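Local coordinates for protein alpha-L-rhamnosidase (Aspergillus terreus, PDB 6GSZ) that probably hydrolyses alpha-L-rhamnosides, releasing their terminal non-reducing alpha-L-rhamnose residues, and binds calcium ions, at residues 432-436 against 437-441; 700-703 against 704-708; 769-772 against 773-777; 805-809 against 810-814. All coordinates share one frame; numbering follows the deposited sequence.

Interaction 1 (432-436 against 437-441); sequences FECSN and PLISK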
loop_
_atom_site.group_PDB
_atom_site.type_symbol
_atom_site.label_atom_id
_atom_site.label_comp_id
_atom_site.label_asym_id
_atom_site.label_seq_id
_atom_site.Cartn_x
_atom_site.Cartn_y
_atom_site.Cartn_z
ATOM N N PHE A 432 16.069 6.641 -3.751
ATOM C CA PHE A 432 16.654 7.937 -3.487
ATOM C C PHE A 432 17.793 7.800 -2.477
ATOM O O PHE A 432 17.604 7.186 -1.406
ATOM C CB PHE A 432 15.592 8.911 -2.952
ATOM C CG PHE A 432 16.171 10.219 -2.477
ATOM C CD1 PHE A 432 16.387 11.289 -3.349
ATOM C CD2 PHE A 432 16.607 10.343 -1.171
ATOM C CE1 PHE A 432 16.962 12.472 -2.889
ATOM C CE2 PHE A 432 17.187 11.529 -0.730
ATOM C CZ PHE A 432 17.357 12.595 -1.582
ATOM N N GLU A 433 18.918 8.457 -2.757
ATOM C CA GLU A 433 19.953 8.652 -1.748
ATOM C C GLU A 433 20.671 9.963 -2.067
ATOM O O GLU A 433 20.615 10.451 -3.202
ATOM C CB GLU A 433 20.935 7.486 -1.706
ATOM C CG GLU A 433 21.643 7.210 -2.991
ATOM C CD GLU A 433 22.568 6.014 -2.840
ATOM O OE1 GLU A 433 23.505 6.088 -2.038
ATOM O OE2 GLU A 433 22.309 5.001 -3.461
ATOM N N CYS A 434 21.371 10.496 -1.064
ATOM C CA CYS A 434 22.090 11.707 -1.288
ATOM C C CYS A 434 23.318 11.748 -0.396
ATOM O O CYS A 434 23.563 10.843 0.355
ATOM C CB CYS A 434 21.190 12.924 -1.118
ATOM S SG CYS A 434 20.703 13.252 0.595
ATOM N N SER A 435 24.095 12.832 -0.506
ATOM C CA SER A 435 25.341 12.973 0.225
ATOM C C SER A 435 25.146 13.161 1.733
ATOM O O SER A 435 26.099 12.967 2.481
ATOM C CB SER A 435 26.168 14.124 -0.363
ATOM O OG SER A 435 25.522 15.387 -0.181
ATOM N N ASN A 436 23.959 13.602 2.167
ATOM C CA ASN A 436 23.650 13.796 3.568
ATOM C C ASN A 436 23.121 12.480 4.124
ATOM O O ASN A 436 22.021 12.036 3.776
ATOM C CB ASN A 436 22.623 14.907 3.757
ATOM C CG ASN A 436 22.356 15.250 5.201
ATOM O OD1 ASN A 436 22.107 14.355 6.016
ATOM N ND2 ASN A 436 22.289 16.538 5.496
ATOM N N PRO A 437 23.887 11.810 4.999
ATOM C CA PRO A 437 23.490 10.494 5.487
ATOM C C PRO A 437 22.191 10.496 6.297
ATOM O O PRO A 437 21.495 9.477 6.304
ATOM C CB PRO A 437 24.668 9.972 6.314
ATOM C CG PRO A 437 25.668 11.092 6.395
ATOM C CD PRO A 437 25.183 12.246 5.561
ATOM N N LEU A 438 21.886 11.603 6.983
ATOM C CA LEU A 438 20.625 11.671 7.727
ATOM C C LEU A 438 19.439 11.725 6.751
ATOM O O LEU A 438 18.401 11.146 7.034
ATOM C CB LEU A 438 20.611 12.856 8.688
ATOM C CG LEU A 438 21.723 12.867 9.738
ATOM C CD1 LEU A 438 21.593 14.091 10.617
ATOM C CD2 LEU A 438 21.722 11.610 10.567
ATOM N N ILE A 439 19.531 12.514 5.674
ATOM C CA ILE A 439 18.421 12.627 4.708
ATOM C C ILE A 439 18.311 11.299 3.942
ATOM O O ILE A 439 17.192 10.817 3.653
ATOM C CB ILE A 439 18.625 13.844 3.788
ATOM C CG1 ILE A 439 18.565 15.131 4.599
ATOM C CG2 ILE A 439 17.604 13.880 2.662
ATOM C CD1 ILE A 439 18.885 16.359 3.792
ATOM N N SER A 440 19.446 10.665 3.630
ATOM C CA SER A 440 19.367 9.317 3.019
ATOM C C SER A 440 18.646 8.336 3.965
ATOM O O SER A 440 17.813 7.540 3.501
ATOM C CB SER A 440 20.719 8.752 2.648
ATOM O OG SER A 440 21.353 9.573 1.691
ATOM N N LYS A 441 18.957 8.401 5.268
ATOM C CA LYS A 441 18.289 7.521 6.217
ATOM C C LYS A 441 16.799 7.864 6.322
ATOM O O LYS A 441 15.967 6.955 6.470
ATOM C CB LYS A 441 18.953 7.610 7.591
ATOM C CG LYS A 441 18.322 6.722 8.666
ATOM C CD LYS A 441 18.361 5.245 8.335
ATOM C CE LYS A 441 18.178 4.348 9.539
ATOM N NZ LYS A 441 18.233 2.909 9.156
HETATM O O HOH W 1 18.145 6.281 1.042
#

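Interaction 2 (700-703 against 704-708); sequences HLLG and HTLSK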
loop_
_atom_site.group_PDB
_atom_site.type_symbol
_atom_site.label_atom_id
_atom_site.label_comp_id
_atom_site.label_asym_id
_atom_site.label_seq_id
_atom_site.Cartn_x
_atom_site.Cartn_y
_atom_site.Cartn_z
ATOM N N HIS A 700 2.230 17.387 3.955
ATOM C CA HIS A 700 2.505 16.784 2.661
ATOM C C HIS A 700 2.708 17.825 1.556
ATOM O O HIS A 700 3.296 17.480 0.488
ATOM C CB HIS A 700 1.438 15.762 2.251
ATOM C CG HIS A 700 0.105 16.345 1.928
ATOM N ND1 HIS A 700 -0.388 16.325 0.639
ATOM C CD2 HIS A 700 -0.860 16.912 2.694
ATOM C CE1 HIS A 700 -1.601 16.859 0.629
ATOM N NE2 HIS A 700 -1.919 17.226 1.882
ATOM N N LEU A 701 2.237 19.054 1.792
ATOM C CA LEU A 701 2.303 20.097 0.763
ATOM C C LEU A 701 3.339 21.178 1.080
ATOM O O LEU A 701 3.630 22.025 0.234
ATOM C CB LEU A 701 0.922 20.734 0.622
ATOM C CG LEU A 701 -0.209 19.865 0.142
ATOM C CD1 LEU A 701 -1.507 20.684 0.222
ATOM C CD2 LEU A 701 0.099 19.335 -1.257
ATOM N N LEU A 702 3.907 21.191 2.274
ATOM C CA LEU A 702 4.712 22.335 2.721
ATOM C C LEU A 702 5.928 22.554 1.815
ATOM O O LEU A 702 6.189 23.666 1.350
ATOM C CB LEU A 702 5.129 22.150 4.181
ATOM C CG LEU A 702 5.937 23.297 4.777
ATOM C CD1 LEU A 702 5.147 24.606 4.727
ATOM C CD2 LEU A 702 6.339 22.967 6.209
ATOM N N GLY A 703 6.729 21.526 1.544
ATOM C CA GLY A 703 7.903 21.678 0.710
ATOM C C GLY A 703 7.535 22.092 -0.698
ATOM O O GLY A 703 8.206 22.942 -1.303
ATOM N N HIS A 704 6.484 21.499 -1.252
ATOM C CA HIS A 704 6.056 21.806 -2.605
ATOM C C HIS A 704 5.568 23.243 -2.696
ATOM O O HIS A 704 5.762 23.899 -3.738
ATOM C CB HIS A 704 4.986 20.845 -3.100
ATOM C CG HIS A 704 5.504 19.461 -3.182
ATOM N ND1 HIS A 704 6.532 19.117 -4.030
ATOM C CD2 HIS A 704 5.189 18.347 -2.483
ATOM C CE1 HIS A 704 6.808 17.827 -3.875
ATOM N NE2 HIS A 704 6.008 17.340 -2.916
ATOM N N THR A 705 4.963 23.753 -1.629
ATOM C CA THR A 705 4.456 25.099 -1.603
ATOM C C THR A 705 5.643 26.064 -1.634
ATOM O O THR A 705 5.665 27.065 -2.393
ATOM C CB THR A 705 3.583 25.367 -0.373
ATOM O OG1 THR A 705 2.448 24.490 -0.386
ATOM C CG2 THR A 705 3.114 26.803 -0.313
ATOM N N LEU A 706 6.655 25.810 -0.791
ATOM C CA LEU A 706 7.800 26.696 -0.721
ATOM C C LEU A 706 8.536 26.681 -2.057
ATOM O O LEU A 706 8.919 27.749 -2.584
ATOM C CB LEU A 706 8.708 26.300 0.454
ATOM C CG LEU A 706 8.142 26.650 1.825
ATOM C CD1 LEU A 706 8.858 25.854 2.898
ATOM C CD2 LEU A 706 8.260 28.139 2.090
ATOM N N SER A 707 8.732 25.520 -2.658
ATOM C CA SER A 707 9.417 25.431 -3.954
ATOM C C SER A 707 8.608 26.128 -5.057
ATOM O O SER A 707 9.189 26.765 -5.935
ATOM C CB SER A 707 9.700 23.989 -4.315
ATOM O OG SER A 707 10.631 23.431 -3.397
ATOM N N LYS A 708 7.279 26.062 -5.026
ATOM C CA LYS A 708 6.402 26.703 -6.011
ATOM C C LYS A 708 6.700 28.209 -6.064
ATOM O O LYS A 708 6.625 28.813 -7.151
ATOM C CB LYS A 708 4.937 26.462 -5.624
ATOM C CG LYS A 708 3.885 27.184 -6.459
ATOM C CD LYS A 708 2.485 26.781 -6.052
ATOM C CE LYS A 708 1.399 27.475 -6.853
ATOM N NZ LYS A 708 0.096 26.799 -6.663
#

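Interaction 3 (769-772 against 773-777); sequences SWLH and EVIGG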
loop_
_atom_site.group_PDB
_atom_site.type_symbol
_atom_site.label_atom_id
_atom_site.label_comp_id
_atom_site.label_asym_id
_atom_site.label_seq_id
_atom_site.Cartn_x
_atom_site.Cartn_y
_atom_site.Cartn_z
ATOM N N SER A 769 8.003 12.836 -1.290
ATOM C CA SER A 769 7.772 13.375 -2.642
ATOM C C SER A 769 8.644 14.583 -2.941
ATOM O O SER A 769 8.960 14.810 -4.103
ATOM C CB SER A 769 6.316 13.701 -2.895
ATOM O OG SER A 769 5.832 14.697 -2.032
ATOM N N TRP A 770 8.978 15.362 -1.911
ATOM C CA TRP A 770 9.866 16.511 -2.124
ATOM C C TRP A 770 11.285 16.006 -2.406
ATOM O O TRP A 770 12.022 16.565 -3.248
ATOM C CB TRP A 770 9.837 17.475 -0.934
ATOM C CG TRP A 770 10.402 18.828 -1.230
ATOM C CD1 TRP A 770 9.704 19.871 -1.745
ATOM C CD2 TRP A 770 11.734 19.287 -0.962
ATOM N NE1 TRP A 770 10.532 20.945 -1.879
ATOM C CE2 TRP A 770 11.786 20.615 -1.443
ATOM C CE3 TRP A 770 12.898 18.715 -0.433
ATOM C CZ2 TRP A 770 12.941 21.387 -1.353
ATOM C CZ3 TRP A 770 14.037 19.484 -0.351
ATOM C CH2 TRP A 770 14.052 20.805 -0.797
ATOM N N LEU A 771 11.727 14.975 -1.692
ATOM C CA LEU A 771 13.021 14.351 -1.994
ATOM C C LEU A 771 13.057 13.873 -3.449
ATOM O O LEU A 771 14.010 14.112 -4.192
ATOM C CB LEU A 771 13.293 13.181 -1.054
ATOM C CG LEU A 771 13.196 13.450 0.447
ATOM C CD1 LEU A 771 13.553 12.202 1.249
ATOM C CD2 LEU A 771 13.963 14.605 0.968
ATOM N N HIS A 772 11.977 13.253 -3.891
ATOM C CA HIS A 772 11.930 12.674 -5.225
ATOM C C HIS A 772 11.916 13.784 -6.284
ATOM O O HIS A 772 12.590 13.643 -7.339
ATOM C CB HIS A 772 10.697 11.767 -5.415
ATOM C CG HIS A 772 10.560 10.655 -4.420
ATOM N ND1 HIS A 772 9.314 10.204 -4.046
ATOM C CD2 HIS A 772 11.478 9.922 -3.748
ATOM C CE1 HIS A 772 9.502 9.213 -3.180
ATOM N NE2 HIS A 772 10.817 9.013 -2.978
ATOM N N GLU A 773 11.008 14.754 -6.090
ATOM C CA GLU A 773 10.662 15.694 -7.176
ATOM C C GLU A 773 11.562 16.935 -7.216
ATOM O O GLU A 773 11.695 17.535 -8.277
ATOM C CB GLU A 773 9.224 16.194 -7.048
ATOM C CG GLU A 773 8.189 15.073 -7.114
ATOM C CD GLU A 773 6.750 15.573 -7.105
ATOM O OE1 GLU A 773 6.526 16.807 -7.247
ATOM O OE2 GLU A 773 5.856 14.740 -6.873
ATOM N N VAL A 774 12.124 17.335 -6.089
ATOM C CA VAL A 774 12.869 18.582 -6.025
ATOM C C VAL A 774 14.363 18.291 -5.852
ATOM O O VAL A 774 15.182 18.754 -6.648
ATOM C CB VAL A 774 12.311 19.530 -4.944
ATOM C CG1 VAL A 774 13.127 20.788 -4.894
ATOM C CG2 VAL A 774 10.851 19.874 -5.217
ATOM N N ILE A 775 14.747 17.503 -4.849
ATOM C CA ILE A 775 16.178 17.094 -4.734
ATOM C C ILE A 775 16.536 16.226 -5.947
ATOM O O ILE A 775 17.551 16.447 -6.615
ATOM C CB ILE A 775 16.498 16.364 -3.421
ATOM C CG1 ILE A 775 16.096 17.191 -2.194
ATOM C CG2 ILE A 775 17.980 15.996 -3.390
ATOM C CD1 ILE A 775 16.424 16.519 -0.879
ATOM N N GLY A 776 15.673 15.251 -6.253
ATOM C CA GLY A 776 15.885 14.346 -7.381
ATOM C C GLY A 776 15.404 14.908 -8.701
ATOM O O GLY A 776 15.748 14.371 -9.755
ATOM N N GLY A 777 14.550 15.933 -8.639
ATOM C CA GLY A 777 14.092 16.619 -9.812
ATOM C C GLY A 777 12.968 15.967 -10.595
ATOM O O GLY A 777 12.519 16.563 -11.567
#

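Interaction 4 (805-809 against 810-814); sequences FLTPY and GMAST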
loop_
_atom_site.group_PDB
_atom_site.type_symbol
_atom_site.label_atom_id
_atom_site.label_comp_id
_atom_site.label_asym_id
_atom_site.label_seq_id
_atom_site.Cartn_x
_atom_site.Cartn_y
_atom_site.Cartn_z
ATOM N N PHE A 805 13.483 6.098 -10.884
ATOM C CA PHE A 805 12.071 5.791 -10.926
ATOM C C PHE A 805 11.759 4.929 -12.136
ATOM O O PHE A 805 11.967 5.357 -13.284
ATOM C CB PHE A 805 11.198 7.050 -10.920
ATOM C CG PHE A 805 9.735 6.746 -10.988
ATOM C CD1 PHE A 805 9.150 5.974 -9.992
ATOM C CD2 PHE A 805 8.960 7.162 -12.041
ATOM C CE1 PHE A 805 7.818 5.631 -10.071
ATOM C CE2 PHE A 805 7.628 6.819 -12.123
ATOM C CZ PHE A 805 7.063 6.009 -11.143
ATOM N N LEU A 806 11.210 3.731 -11.859
ATOM C CA LEU A 806 10.788 2.820 -12.909
ATOM C C LEU A 806 9.389 3.190 -13.379
ATOM O O LEU A 806 8.383 2.799 -12.822
ATOM C CB LEU A 806 10.858 1.391 -12.392
ATOM C CG LEU A 806 10.673 0.285 -13.423
ATOM C CD1 LEU A 806 11.764 0.337 -14.486
ATOM C CD2 LEU A 806 10.690 -1.054 -12.703
ATOM N N THR A 807 9.358 4.042 -14.391
ATOM C CA THR A 807 8.151 4.489 -15.025
ATOM C C THR A 807 7.480 3.320 -15.736
ATOM O O THR A 807 8.130 2.284 -15.974
ATOM C CB THR A 807 8.404 5.591 -16.078
ATOM O OG1 THR A 807 8.879 5.008 -17.290
ATOM C CG2 THR A 807 9.316 6.707 -15.626
ATOM N N PRO A 808 6.204 3.483 -16.155
ATOM C CA PRO A 808 5.579 2.506 -17.037
ATOM C C PRO A 808 6.291 2.211 -18.372
ATOM O O PRO A 808 5.935 1.255 -19.058
ATOM C CB PRO A 808 4.184 3.125 -17.249
ATOM C CG PRO A 808 3.912 3.992 -16.037
ATOM C CD PRO A 808 5.284 4.575 -15.785
ATOM N N TYR A 809 7.294 3.031 -18.718
ATOM C CA TYR A 809 8.078 2.918 -19.954
ATOM C C TYR A 809 9.471 2.316 -19.736
ATOM O O TYR A 809 10.139 1.937 -20.731
ATOM C CB TYR A 809 8.215 4.286 -20.618
ATOM C CG TYR A 809 6.865 4.842 -20.969
ATOM C CD1 TYR A 809 6.293 4.562 -22.203
ATOM C CD2 TYR A 809 6.141 5.618 -20.073
ATOM C CE1 TYR A 809 5.010 4.977 -22.514
ATOM C CE2 TYR A 809 4.866 6.051 -20.361
ATOM C CZ TYR A 809 4.287 5.730 -21.587
ATOM O OH TYR A 809 3.011 6.106 -21.897
ATOM N N GLY A 810 9.952 2.301 -18.491
ATOM C CA GLY A 810 11.321 1.979 -18.194
ATOM C C GLY A 810 11.943 2.998 -17.250
ATOM O O GLY A 810 11.266 3.917 -16.726
ATOM N N MET A 811 13.229 2.800 -16.963
ATOM C CA MET A 811 13.878 3.564 -15.913
ATOM C C MET A 811 14.119 5.021 -16.318
ATOM O O MET A 811 14.654 5.309 -17.410
ATOM C CB MET A 811 15.211 2.925 -15.534
ATOM C CG MET A 811 15.805 3.492 -14.262
ATOM S SD MET A 811 14.811 3.156 -12.787
ATOM C CE MET A 811 14.979 1.382 -12.732
ATOM N N ALA A 812 13.695 5.936 -15.436
ATOM C CA ALA A 812 14.117 7.326 -15.448
ATOM C C ALA A 812 15.050 7.551 -14.264
ATOM O O ALA A 812 14.864 6.940 -13.209
ATOM C CB ALA A 812 12.944 8.268 -15.352
ATOM N N SER A 813 16.051 8.411 -14.391
ATOM C CA SER A 813 16.917 8.644 -13.236
ATOM C C SER A 813 17.605 9.982 -13.359
ATOM O O SER A 813 17.821 10.487 -14.483
ATOM C CB SER A 813 17.951 7.555 -13.051
ATOM O OG SER A 813 18.911 7.532 -14.089
ATOM N N THR A 814 18.034 10.495 -12.205
ATOM C CA THR A 814 18.951 11.622 -12.139
ATOM C C THR A 814 20.104 11.249 -11.207
ATOM O O THR A 814 19.937 10.619 -10.170
ATOM C CB THR A 814 18.260 12.898 -11.647
ATOM O OG1 THR A 814 17.711 12.648 -10.345
ATOM C CG2 THR A 814 17.172 13.330 -12.599
#

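Interaction 1 (432-436 against 437-441)
N436 bends its carboxamide over the start of the helix that opens at P437 and takes up N-H groups of the first turn. With CG swung opposite its own N (chi1 -174°), the side chain crosses that of I439 at about a right angle, with I439 CD1 3.8 Å from N436 ND2. Its OD1 accepts from I439 N at 3.2 Å, the donor standing well above the carbonyl plane, and more weakly from L438 N. The backbone of the same residue carries the pattern on: S440 N donates to N436 O at 2.9 Å.

S440 then reaches back to the strand. Its OG receives C434 N at 2.9 Å, and the N-H points almost straight at it (168°). A water donating to both F432 O and S440 O adds a second, indirect tie. I439 CG2 supplies the apolar part, resting 3.8 Å from C434 SG and meeting the F432 ring at its edge, 4.1 Å from CE2. F432 and I439 also touch L771 of helix 768-775, while S435 OG bonds to Q799 N.

Strand 430-434 borders a five-stranded antiparallel sheet, and its residues 432-434 run almost antiparallel to the first helical turn, 437-441, of helix 437-453, part of the helical catalytic domain. The junction is a classic N-cap, with asparagine at the capping position and proline as the first helical residue.

Interaction 2 (700-703 against 704-708)
H704 folds back along its own helix toward H700 and G703, and tracing it outward gives the logic of the turn. CB rests over the backbone, 3.7 Å from G703 C and 3.8 Å from L701 O. CG, placed opposite its own carbonyl carbon (chi1 -63°), stays near G703 C. Farther out, CD2 brings the ring edge to H700 O at 3.6 Å, the oxygen lying in the ring plane. At the tip NE2 bonds to S769 OG of helix 768-775, which anchors the ring on that side.

T705 shows the companion device. Its OG1 donates to L701 O at 2.8 Å from above the carbonyl plane, while T705 N approaches the same oxygen at 2.9 Å, nearly in line with the carbonyl bond. Two donors thus grip one acceptor, and the buried hydroxyl places its proton within its own helix. Along another side, L706 CD1 lies 4.3 Å from L702 CG.

Helix 699-708 is enclosed on several sides. T705 leans on L663 and Y664 of helix 656-664, L706 packs against L681, V682 and I685 of helix 671-687, and H704 touches R479 of helix 471-484.

Interaction 3 (769-772 against 773-777)
W770 spreads its indole over V774, whose forked side chain makes the bump beneath it. One prong, CG2, presses on the face of the five-membered ring as a CH-pi contact, 3.8 Å from its centroid; the other, CG1, reaches the rim of the six-membered ring, 3.6 Å from W770 CZ2. The indole comes over this fork because its CG lies opposite the backbone N (chi1 -164°).

I775 fills the neighbouring hollow. Its CG1 meets W770 CZ3 at 3.6 Å, the two side chains crossing at about a right angle, whereas L771 runs beside I775 in the same direction and touches it at 3.6 Å, CD2 to CD1. Here the end of helix 768-775 widens into a pi-type turn: W770 O receives V774 N at 2.9 Å as in an ordinary helix, and also I775 N, one residue farther on. L771 O takes the wider bond alone, from G776 N five residues on, after which G777 leaves the helix with positive phi.

G776, with no side chain, lets its CA settle 3.4 Å from H772 O. On another flank E773 lays its CG against S769 O, at 3.1 Å, before the extended chain carries its carboxylate to a salt bridge with R479 of helix 471-484.

Interaction 4 (805-809 against 810-814)
T807 sets its OG1 between its own backbone N and carbonyl carbon (chi1 79°), which turns the hydroxyl across the bend onto G810. OG1 donates to G810 O at 2.7 Å, in the carbonyl plane and on a lone pair. M811 owes its reach to a different set of rotations: CG opposite the backbone N (chi1 -168°), then bends at the next two bonds, so the thioether curls back over the partner strand.

Strands 800-807 and 810-819 form a hairpin whose type I turn runs from T807 to G810 around P808 and Y809. F805 and A812 are a hydrogen-bonded pair, with F805 N to A812 O and A812 N to F805 O both at 2.8 Å. Next comes the non-hydrogen-bonded pair L806 and M811, whose side chains share one face and cross at about a right angle. There M811 SD lies 3.6 Å from F805 C, and its CE meets L806 CD1 at 3.8 Å. T807 and A812 share the other face, where T807 CG2 approaches A812 CB to 4.0 Å.

The turn itself closes with G810 N donating to T807 O at 3.1 Å from far above the carbonyl plane. Y809 N donates to T807 OG1 at 2.9 Å, making an ST turn, and the Y809 side chain packs on S62 and V63 beside a bound calcium ion. The buried T807 hydroxyl therefore acts as both donor and acceptor, which fixes its rotation and reinforces a turn where the bond from T807 N to G810 O is weak.

How the interactions relate
Interactions 2, 3 and 4 are buried, whereas interaction 1 is partly open. Interactions 2 and 3 join at S707 OG and W770 NE1, a polar tie between two helices whose own contacts differ: a carbonyl shared by a threonine's N-H and hydroxyl in the first, an indole on a valine and a widened end in the second. Interaction 3 meets interaction 1 through F432 CE1 and I775 CG2, and interaction 4 through G776 O and T814 OG1. Interactions 1 and 4 do not touch, yet strands 430-434 and 800-807 are neighbours in one sheet. Both use side-chain hydrogen bonds where a strand gives way, to a helix in one and a turn in the other.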